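Local coordinates for protein manganese-containing pseudocatalase (Thermus thermophilus, PDB 2V8T) that probably breaks down hydrogen peroxide to water and oxygen as a non-haem catalase, using two manganese ions in each subunit, at residues Phe2-Arg7 with His73-Ala78; Thr102-Ala107 with Asp277-Ala282; His161-Tyr166 with Pro209-Asp214. All coordinates share one frame; numbering follows the deposited sequence.

Interaction 1 (Phe2-Arg7 with His73-Ala78); sequences FLRIDR and HIELVA. With MN (manganese (II) ion), chain C.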
loop_
_atom_site.group_PDB
_atom_site.type_symbol
_atom_site.label_atom_id
_atom_site.label_comp_id
_atom_site.label_asym_id
_atom_site.label_seq_id
_atom_site.Cartn_x
_atom_site.Cartn_y
_atom_site.Cartn_z
ATOM N N PHE A 2 11.710 -24.836 -14.575
ATOM C CA PHE A 2 11.202 -24.274 -15.800
ATOM C C PHE A 2 12.290 -24.122 -16.844
ATOM O O PHE A 2 13.485 -23.996 -16.511
ATOM C CB PHE A 2 10.554 -22.892 -15.526
ATOM C CG PHE A 2 9.347 -23.007 -14.634
ATOM C CD1 PHE A 2 9.464 -23.113 -13.254
ATOM C CD2 PHE A 2 8.059 -23.096 -15.209
ATOM C CE1 PHE A 2 8.324 -23.291 -12.453
ATOM C CE2 PHE A 2 6.938 -23.237 -14.430
ATOM C CZ PHE A 2 7.085 -23.355 -13.050
ATOM N N LEU A 3 11.866 -24.117 -18.101
ATOM C CA LEU A 3 12.717 -23.858 -19.248
ATOM C C LEU A 3 12.106 -22.699 -20.027
ATOM O O LEU A 3 10.898 -22.451 -19.944
ATOM C CB LEU A 3 12.813 -25.061 -20.179
ATOM C CG LEU A 3 13.271 -26.383 -19.529
ATOM C CD1 LEU A 3 13.133 -27.526 -20.544
ATOM C CD2 LEU A 3 14.694 -26.279 -18.983
ATOM N N ARG A 4 12.930 -22.028 -20.823
ATOM C CA ARG A 4 12.497 -20.874 -21.610
ATOM C C ARG A 4 12.813 -21.099 -23.099
ATOM O O ARG A 4 13.877 -21.618 -23.448
ATOM C CB ARG A 4 13.201 -19.628 -21.108
ATOM C CG ARG A 4 12.735 -18.340 -21.736
ATOM C CD ARG A 4 13.402 -17.148 -21.077
ATOM N NE ARG A 4 12.897 -15.897 -21.606
ATOM C CZ ARG A 4 12.866 -14.768 -20.903
ATOM N NH1 ARG A 4 13.337 -14.692 -19.680
ATOM N NH2 ARG A 4 12.305 -13.679 -21.452
ATOM N N ILE A 5 11.886 -20.653 -23.931
ATOM C CA ILE A 5 11.985 -20.643 -25.382
ATOM C C ILE A 5 11.908 -19.174 -25.804
ATOM O O ILE A 5 10.994 -18.457 -25.399
ATOM C CB ILE A 5 10.819 -21.422 -26.010
ATOM C CG1 ILE A 5 10.835 -22.881 -25.578
ATOM C CG2 ILE A 5 10.823 -21.299 -27.525
ATOM C CD1 ILE A 5 9.495 -23.600 -25.799
ATOM N N ASP A 6 12.845 -18.729 -26.644
ATOM C CA ASP A 6 12.926 -17.317 -27.025
ATOM C C ASP A 6 11.978 -17.013 -28.209
ATOM O O ASP A 6 12.403 -16.612 -29.291
ATOM C CB ASP A 6 14.364 -16.915 -27.345
ATOM C CG ASP A 6 14.585 -15.408 -27.207
ATOM O OD1 ASP A 6 14.171 -14.851 -26.131
ATOM O OD2 ASP A 6 15.174 -14.794 -28.112
ATOM N N ARG A 7 10.689 -17.174 -27.931
ATOM C CA ARG A 7 9.612 -16.953 -28.887
ATOM C C ARG A 7 8.398 -16.431 -28.112
ATOM O O ARG A 7 8.091 -16.965 -27.049
ATOM C CB ARG A 7 9.170 -18.256 -29.575
ATOM C CG ARG A 7 10.233 -18.885 -30.451
ATOM C CD ARG A 7 10.393 -18.204 -31.801
ATOM N NE ARG A 7 9.265 -18.556 -32.692
ATOM C CZ ARG A 7 9.176 -18.156 -33.957
ATOM N NH1 ARG A 7 10.045 -17.326 -34.482
ATOM N NH2 ARG A 7 8.187 -18.613 -34.718
ATOM N N HIS A 73 2.088 -15.415 -21.301
ATOM C CA HIS A 73 1.161 -14.301 -21.446
ATOM C C HIS A 73 1.683 -13.025 -20.805
ATOM O O HIS A 73 1.493 -11.952 -21.388
ATOM C CB HIS A 73 -0.217 -14.654 -20.931
ATOM C CG HIS A 73 -0.877 -15.732 -21.676
ATOM N ND1 HIS A 73 -2.183 -16.100 -21.408
ATOM C CD2 HIS A 73 -0.402 -16.527 -22.692
ATOM C CE1 HIS A 73 -2.448 -17.107 -22.238
ATOM N NE2 HIS A 73 -1.398 -17.384 -23.026
ATOM N N ILE A 74 2.327 -13.079 -19.634
ATOM C CA ILE A 74 2.958 -11.850 -19.149
ATOM C C ILE A 74 3.976 -11.380 -20.167
ATOM O O ILE A 74 4.134 -10.178 -20.416
ATOM C CB ILE A 74 3.529 -11.922 -17.705
ATOM C CG1 ILE A 74 4.655 -12.909 -17.506
ATOM C CG2 ILE A 74 2.406 -12.150 -16.703
ATOM C CD1 ILE A 74 5.476 -12.643 -16.226
ATOM N N GLU A 75 4.706 -12.325 -20.779
ATOM C CA GLU A 75 5.701 -11.985 -21.804
ATOM C C GLU A 75 5.044 -11.279 -22.989
ATOM O O GLU A 75 5.536 -10.276 -23.497
ATOM C CB GLU A 75 6.401 -13.290 -22.219
ATOM C CG GLU A 75 7.496 -13.066 -23.220
ATOM C CD GLU A 75 8.122 -14.363 -23.746
ATOM O OE1 GLU A 75 7.477 -15.463 -23.577
ATOM O OE2 GLU A 75 9.223 -14.254 -24.330
ATOM N N LEU A 76 3.916 -11.848 -23.459
ATOM C CA LEU A 76 3.237 -11.299 -24.642
ATOM C C LEU A 76 2.667 -9.892 -24.371
ATOM O O LEU A 76 2.741 -9.007 -25.215
ATOM C CB LEU A 76 2.150 -12.266 -25.082
ATOM C CG LEU A 76 1.434 -11.912 -26.392
ATOM C CD1 LEU A 76 2.434 -12.037 -27.565
ATOM C CD2 LEU A 76 0.257 -12.828 -26.609
ATOM N N VAL A 77 2.042 -9.724 -23.179
ATOM C CA VAL A 77 1.495 -8.405 -22.856
ATOM C C VAL A 77 2.633 -7.391 -22.676
ATOM O O VAL A 77 2.515 -6.252 -23.173
ATOM C CB VAL A 77 0.566 -8.471 -21.632
ATOM C CG1 VAL A 77 0.009 -7.067 -21.359
ATOM C CG2 VAL A 77 -0.594 -9.439 -21.899
ATOM N N ALA A 78 3.733 -7.774 -22.013
ATOM C CA ALA A 78 4.852 -6.874 -21.899
ATOM C C ALA A 78 5.367 -6.466 -23.291
ATOM O O ALA A 78 5.716 -5.307 -23.514
ATOM C CB ALA A 78 5.954 -7.484 -21.058
HETATM MN MN MN C . -3.536 -15.426 -19.795
HETATM O O HOH W 1 11.894 -14.865 -24.130
HETATM O O HOH W 2 -4.762 -15.584 -18.131
HETATM O O HOH W 3 -5.040 -14.584 -21.215
#
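Glu75 overlaps the backbone carbonyl of Arg7 with its carboxylate, whose OE1 comes to 3.8 Å from Arg7 O. This is a touch between two oxygens and not a bond. The side chain gets there by stretching out: CG is anti to the backbone N (chi1 -177°), and the chain runs on extended from the helix. A single water does most of the joining. It donates to Glu75 OE2 at 2.7 Å and to Asp6 OD1 at 3.0 Å. It accepts from Arg4 NE at 2.9 Å, lying at the edge of the guanidinium and in its plane. The charges of Arg4 and Glu75 do not meet directly, since Arg4 NH2 stays 4.3 Å from Glu75 OE2, too long for a salt bridge. The helix 57-85 belongs to the four-helix bundle of the ferritin clan. His73, two residues before Glu75, binds manganese through ND1 at 2.2 Å. The other ligands include Glu36, Glu70 and two waters. Glu75 itself points to the N-terminal segment and does not bind the metal. Its OE1 accepts from Met1 N of the second subunit, and Ser47 of that subunit is a polar partner of Arg4. The amino terminus of that Met1 and the nearby Arg4 would probably keep the buried carboxylate ionised. Strand 2-4 pairs antiparallel with a strand of the same neighbour.

Interaction 2 (Thr102-Ala107 with Asp277-Ala282); sequences TPLGFA and DAAEFA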
loop_
_atom_site.group_PDB
_atom_site.type_symbol
_atom_site.label_atom_id
_atom_site.label_comp_id
_atom_site.label_asym_id
_atom_site.label_seq_id
_atom_site.Cartn_x
_atom_site.Cartn_y
_atom_site.Cartn_z
ATOM N N THR A 102 14.706 18.883 -24.814
ATOM C CA THR A 102 13.459 18.307 -24.299
ATOM C C THR A 102 12.878 17.184 -25.192
ATOM O O THR A 102 11.687 17.180 -25.583
ATOM C CB THR A 102 12.426 19.438 -24.060
ATOM O OG1 THR A 102 13.174 20.673 -23.863
ATOM C CG2 THR A 102 11.565 19.119 -22.809
ATOM N N PRO A 103 13.675 16.172 -25.421
ATOM C CA PRO A 103 13.224 15.097 -26.325
ATOM C C PRO A 103 12.114 14.230 -25.741
ATOM O O PRO A 103 11.473 13.495 -26.492
ATOM C CB PRO A 103 14.494 14.294 -26.593
ATOM C CG PRO A 103 15.332 14.514 -25.337
ATOM C CD PRO A 103 15.080 15.984 -24.991
ATOM N N LEU A 104 11.901 14.299 -24.428
ATOM C CA LEU A 104 10.811 13.592 -23.768
ATOM C C LEU A 104 9.664 14.551 -23.415
ATOM O O LEU A 104 8.824 14.214 -22.573
ATOM C CB LEU A 104 11.273 12.821 -22.552
ATOM C CG LEU A 104 12.330 11.739 -22.815
ATOM C CD1 LEU A 104 12.746 11.103 -21.472
ATOM C CD2 LEU A 104 11.868 10.686 -23.798
ATOM N N GLY A 105 9.584 15.714 -24.062
ATOM C CA GLY A 105 8.561 16.667 -23.678
ATOM C C GLY A 105 7.155 16.108 -23.730
ATOM O O GLY A 105 6.317 16.419 -22.838
ATOM N N PHE A 106 6.868 15.294 -24.722
ATOM C CA PHE A 106 5.516 14.704 -24.813
ATOM C C PHE A 106 5.131 13.935 -23.560
ATOM O O PHE A 106 3.947 13.857 -23.191
ATOM C CB PHE A 106 5.438 13.771 -26.044
ATOM C CG PHE A 106 6.259 12.522 -25.933
ATOM C CD1 PHE A 106 5.720 11.348 -25.415
ATOM C CD2 PHE A 106 7.621 12.499 -26.253
ATOM C CE1 PHE A 106 6.462 10.227 -25.225
ATOM C CE2 PHE A 106 8.381 11.361 -26.075
ATOM C CZ PHE A 106 7.811 10.243 -25.558
ATOM N N ALA A 107 6.123 13.326 -22.922
ATOM C CA ALA A 107 5.851 12.446 -21.797
ATOM C C ALA A 107 5.381 13.209 -20.574
ATOM O O ALA A 107 4.775 12.621 -19.674
ATOM C CB ALA A 107 7.078 11.615 -21.478
ATOM N N ASP A 277 16.703 3.953 -27.705
ATOM C CA ASP A 277 16.047 5.212 -27.364
ATOM C C ASP A 277 17.060 6.029 -26.572
ATOM O O ASP A 277 17.270 5.816 -25.369
ATOM C CB ASP A 277 14.738 4.968 -26.590
ATOM C CG ASP A 277 13.934 6.225 -26.313
ATOM O OD1 ASP A 277 14.571 7.313 -26.208
ATOM O OD2 ASP A 277 12.692 6.098 -26.138
ATOM N N ALA A 278 17.794 6.893 -27.277
ATOM C CA ALA A 278 18.891 7.628 -26.660
ATOM C C ALA A 278 18.430 8.509 -25.503
ATOM O O ALA A 278 19.122 8.626 -24.491
ATOM C CB ALA A 278 19.610 8.482 -27.709
ATOM N N ALA A 279 17.272 9.176 -25.649
ATOM C CA ALA A 279 16.763 10.012 -24.575
ATOM C C ALA A 279 16.478 9.221 -23.302
ATOM O O ALA A 279 16.502 9.751 -22.187
ATOM C CB ALA A 279 15.524 10.755 -25.012
ATOM N N GLU A 280 16.160 7.936 -23.453
ATOM C CA GLU A 280 15.964 7.074 -22.310
ATOM C C GLU A 280 17.264 6.398 -21.853
ATOM O O GLU A 280 17.277 5.625 -20.893
ATOM C CB GLU A 280 14.906 6.029 -22.589
ATOM C CG GLU A 280 13.532 6.620 -22.531
ATOM C CD GLU A 280 13.153 7.125 -21.126
ATOM O OE1 GLU A 280 13.899 6.862 -20.168
ATOM O OE2 GLU A 280 12.078 7.779 -20.988
ATOM N N PHE A 281 18.368 6.651 -22.561
ATOM C CA PHE A 281 19.644 6.037 -22.225
ATOM C C PHE A 281 19.554 4.492 -22.288
ATOM O O PHE A 281 20.172 3.794 -21.503
ATOM C CB PHE A 281 20.207 6.518 -20.891
ATOM C CG PHE A 281 19.977 7.984 -20.658
ATOM C CD1 PHE A 281 20.579 8.914 -21.479
ATOM C CD2 PHE A 281 19.083 8.456 -19.696
ATOM C CE1 PHE A 281 20.318 10.275 -21.356
ATOM C CE2 PHE A 281 18.818 9.811 -19.580
ATOM C CZ PHE A 281 19.447 10.720 -20.411
ATOM N N ALA A 282 18.782 4.015 -23.283
ATOM C CA ALA A 282 18.359 2.599 -23.280
ATOM C C ALA A 282 18.683 2.006 -24.655
ATOM O O ALA A 282 18.124 2.469 -25.655
ATOM C CB ALA A 282 16.876 2.533 -22.945
#
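The Glu280 carboxylate is the flat group that meets the other segment: its OE2 lies 3.4 Å from Leu104 CD1. Glu280 is modelled in two conformers, and the distance is for one of them. Two rings stand beside the contact. The Phe281 ring has Ala279 O over one face, 3.5 Å above its plane and offset toward the rim. The Phe106 ring carries Ala107 CB on one face and makes an edge-to-face pair with Phe116.

Leu104 is the main apolar arm. Its CG stands beside the backbone N, opposite the carbonyl carbon (chi1 -60°), and both methyls reach the loop 277-282. CD2 packs on Ala279 CB at 3.9 Å. The two side chains of Leu104 and Glu280 cross at about a right angle. Pro103 adds its ring, with CG 3.8 Å from the same Ala279 CB, which thus touches two neighbouring residues. Cutting Leu104 back to an alanine would probably open a gap over Ala279 and leave Glu280 OE2 without the methyl packed against it.

The other carboxylate oxygen of Glu280, OE1, makes a salt bridge with Arg164 of the third subunit. Backbone hydrogen bonds from Leu104 reach that subunit too, and Glu167 of it packs on Pro103 and Ala279.

Asp277 OD1 accepts from Glu280 N at 3.2 Å, the donor coming from above the carboxylate plane. The contact sets a type I beta turn, Thr102 to Gly105, against a compact loop with an Asx motif at Asp277 and a G1 beta bulge at Phe281 and Ala282.

Interaction 3 (His161-Tyr166 with Pro209-Asp214); sequences HKLRVY and PIPKID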
loop_
_atom_site.group_PDB
_atom_site.type_symbol
_atom_site.label_atom_id
_atom_site.label_comp_id
_atom_site.label_asym_id
_atom_site.label_seq_id
_atom_site.Cartn_x
_atom_site.Cartn_y
_atom_site.Cartn_z
ATOM N N HIS A 161 -11.883 -7.365 -18.647
ATOM C CA HIS A 161 -10.896 -6.301 -18.753
ATOM C C HIS A 161 -10.269 -6.259 -20.146
ATOM O O HIS A 161 -10.052 -5.184 -20.708
ATOM C CB HIS A 161 -9.827 -6.401 -17.677
ATOM C CG HIS A 161 -10.312 -6.038 -16.313
ATOM N ND1 HIS A 161 -11.601 -6.055 -15.842
ATOM C CD2 HIS A 161 -9.510 -5.579 -15.342
ATOM C CE1 HIS A 161 -11.526 -5.616 -14.542
ATOM N NE2 HIS A 161 -10.272 -5.297 -14.289
ATOM N N LYS A 162 -9.936 -7.429 -20.700
ATOM C CA LYS A 162 -9.361 -7.457 -22.055
ATOM C C LYS A 162 -10.311 -6.845 -23.072
ATOM O O LYS A 162 -9.884 -6.101 -23.945
ATOM C CB LYS A 162 -8.903 -8.868 -22.446
ATOM C CG LYS A 162 -7.703 -9.349 -21.624
ATOM C CD LYS A 162 -6.824 -10.325 -22.323
ATOM C CE LYS A 162 -5.622 -10.777 -21.511
ATOM N NZ LYS A 162 -5.941 -11.533 -20.244
ATOM N N LEU A 163 -11.600 -7.203 -22.994
ATOM C CA LEU A 163 -12.594 -6.658 -23.910
ATOM C C LEU A 163 -12.660 -5.122 -23.796
ATOM O O LEU A 163 -12.742 -4.416 -24.805
ATOM C CB LEU A 163 -13.968 -7.247 -23.640
ATOM C CG LEU A 163 -14.143 -8.710 -24.069
ATOM C CD1 LEU A 163 -15.376 -9.301 -23.374
ATOM C CD2 LEU A 163 -14.285 -8.832 -25.569
ATOM N N ARG A 164 -12.687 -4.622 -22.563
ATOM C CA ARG A 164 -12.800 -3.166 -22.392
ATOM C C ARG A 164 -11.562 -2.438 -22.909
ATOM O O ARG A 164 -11.679 -1.419 -23.579
ATOM C CB ARG A 164 -13.069 -2.842 -20.922
ATOM C CG ARG A 164 -14.467 -3.287 -20.501
ATOM C CD ARG A 164 -14.636 -3.273 -18.980
ATOM N NE ARG A 164 -16.007 -3.643 -18.643
ATOM C CZ ARG A 164 -16.456 -3.747 -17.396
ATOM N NH1 ARG A 164 -15.639 -3.695 -16.371
ATOM N NH2 ARG A 164 -17.743 -3.995 -17.219
ATOM N N VAL A 165 -10.355 -2.981 -22.650
ATOM C CA VAL A 165 -9.158 -2.345 -23.177
ATOM C C VAL A 165 -9.167 -2.423 -24.701
ATOM O O VAL A 165 -8.766 -1.471 -25.394
ATOM C CB VAL A 165 -7.897 -2.968 -22.567
ATOM C CG1 VAL A 165 -6.628 -2.460 -23.256
ATOM C CG2 VAL A 165 -7.822 -2.636 -21.069
ATOM N N TYR A 166 -9.605 -3.548 -25.288
ATOM C CA TYR A 166 -9.734 -3.660 -26.730
ATOM C C TYR A 166 -10.550 -2.522 -27.300
ATOM O O TYR A 166 -10.263 -1.954 -28.357
ATOM C CB TYR A 166 -10.376 -5.017 -27.080
ATOM C CG TYR A 166 -10.540 -5.234 -28.552
ATOM C CD1 TYR A 166 -11.676 -4.816 -29.195
ATOM C CD2 TYR A 166 -9.581 -5.923 -29.308
ATOM C CE1 TYR A 166 -11.844 -5.021 -30.554
ATOM C CE2 TYR A 166 -9.734 -6.145 -30.650
ATOM C CZ TYR A 166 -10.880 -5.670 -31.275
ATOM O OH TYR A 166 -11.103 -5.867 -32.636
ATOM N N PRO A 209 -20.675 -17.547 -22.644
ATOM C CA PRO A 209 -19.614 -16.600 -22.271
ATOM C C PRO A 209 -20.124 -15.590 -21.204
ATOM O O PRO A 209 -21.308 -15.278 -21.115
ATOM C CB PRO A 209 -19.308 -15.906 -23.588
ATOM C CG PRO A 209 -20.655 -15.862 -24.296
ATOM C CD PRO A 209 -21.278 -17.193 -23.944
ATOM N N ILE A 210 -19.150 -15.056 -20.487
ATOM C CA ILE A 210 -19.298 -13.913 -19.597
ATOM C C ILE A 210 -18.239 -12.885 -20.013
ATOM O O ILE A 210 -17.072 -13.247 -20.114
ATOM C CB ILE A 210 -19.081 -14.301 -18.131
ATOM C CG1 ILE A 210 -20.115 -15.328 -17.683
ATOM C CG2 ILE A 210 -19.113 -13.066 -17.245
ATOM C CD1 ILE A 210 -19.746 -16.020 -16.359
ATOM N N PRO A 211 -18.611 -11.601 -20.211
ATOM C CA PRO A 211 -19.967 -11.128 -20.444
ATOM C C PRO A 211 -20.602 -11.852 -21.630
ATOM O O PRO A 211 -19.929 -12.621 -22.337
ATOM C CB PRO A 211 -19.760 -9.635 -20.805
ATOM C CG PRO A 211 -18.384 -9.314 -20.246
ATOM C CD PRO A 211 -17.606 -10.562 -20.481
ATOM N N LYS A 212 -21.901 -11.610 -21.833
ATOM C CA LYS A 212 -22.652 -12.336 -22.862
ATOM C C LYS A 212 -22.437 -11.702 -24.214
ATOM O O LYS A 212 -23.298 -11.034 -24.825
ATOM C CB LYS A 212 -24.111 -12.470 -22.468
ATOM C CG LYS A 212 -24.872 -13.451 -23.324
ATOM C CD LYS A 212 -24.405 -14.915 -23.176
ATOM C CE LYS A 212 -24.711 -15.564 -21.844
ATOM N NZ LYS A 212 -26.047 -15.428 -21.489
ATOM N N ILE A 213 -21.215 -11.889 -24.715
ATOM C CA ILE A 213 -20.752 -11.440 -26.019
ATOM C C ILE A 213 -19.805 -12.531 -26.479
ATOM O O ILE A 213 -18.984 -13.042 -25.699
ATOM C CB ILE A 213 -20.047 -10.073 -25.980
ATOM C CG1 ILE A 213 -19.665 -9.644 -27.391
ATOM C CG2 ILE A 213 -18.865 -10.020 -24.963
ATOM C CD1 ILE A 213 -19.082 -8.228 -27.490
ATOM N N ASP A 214 -19.944 -12.942 -27.736
ATOM C CA ASP A 214 -19.112 -13.993 -28.288
ATOM C C ASP A 214 -17.754 -13.419 -28.767
ATOM O O ASP A 214 -17.710 -12.347 -29.368
ATOM C CB ASP A 214 -19.808 -14.726 -29.416
ATOM C CG ASP A 214 -21.050 -15.396 -28.952
ATOM O OD1 ASP A 214 -21.135 -15.906 -27.827
ATOM O OD2 ASP A 214 -21.960 -15.476 -29.810
#
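The end of Leu163 points at the Pro211 ring, its CD1 methyl meeting ring carbon CD at 3.9 Å. Ile213 comes in differently: its side chain slides past Leu163 in the opposite direction. Its CG2 methyl lies 3.9 Å from the same Leu163 CD1. One methyl thus touches Pro211 and Ile213 alike. On the helix, Leu163 CG sits beside the backbone N and opposite the carbonyl carbon (chi1 -72°), directing the branch to the loop. In Ile213, CG1 is anti to the backbone N (chi1 -177°), and CG2 takes the place between N and the carbonyl carbon, from where it meets the leucine. The contact is wholly apolar.

Helix 144-166 is one of the long helices of the ferritin-like four-helix bundle and carries the manganese ligand Glu155. The side chain of Pro211 is about 10 Å from that of Glu155. The loop 209-214 follows helix 172-200, another helix of the bundle. Its backbone is shaped by cis peptide bonds before Pro209 and Pro211 and by an inverse gamma turn centred on Lys212. Arg159 of helix 144-166 grips the same loop by hydrogen bonds to Ile210 O and Ile213 O. Leu182 and Ile218 also pack on Leu163, as does Phe281 of the fourth subunit. Lys212 N donates to Glu284 of the same neighbour.

In the fold
From the N terminus, interaction 1 comes first. It closes a 65-residue span by bringing strand 2-4 and the residues after it to helix 57-85, beside the manganese site. Interaction 2 opens only after that. It joins the loop before helix 114-117 to the loop before helix 288-299, at the periphery of the chain. Within its 169-residue span falls interaction 3, which ties helix 144-166 to the loop after helix 172-200. No spans cross. Interactions 1 and 3 lie on the helical bundle, their centres about 24 Å apart; the centres of interactions 2 and 3 are about 35 Å apart. Each contact also touches other subunits of the hexamer.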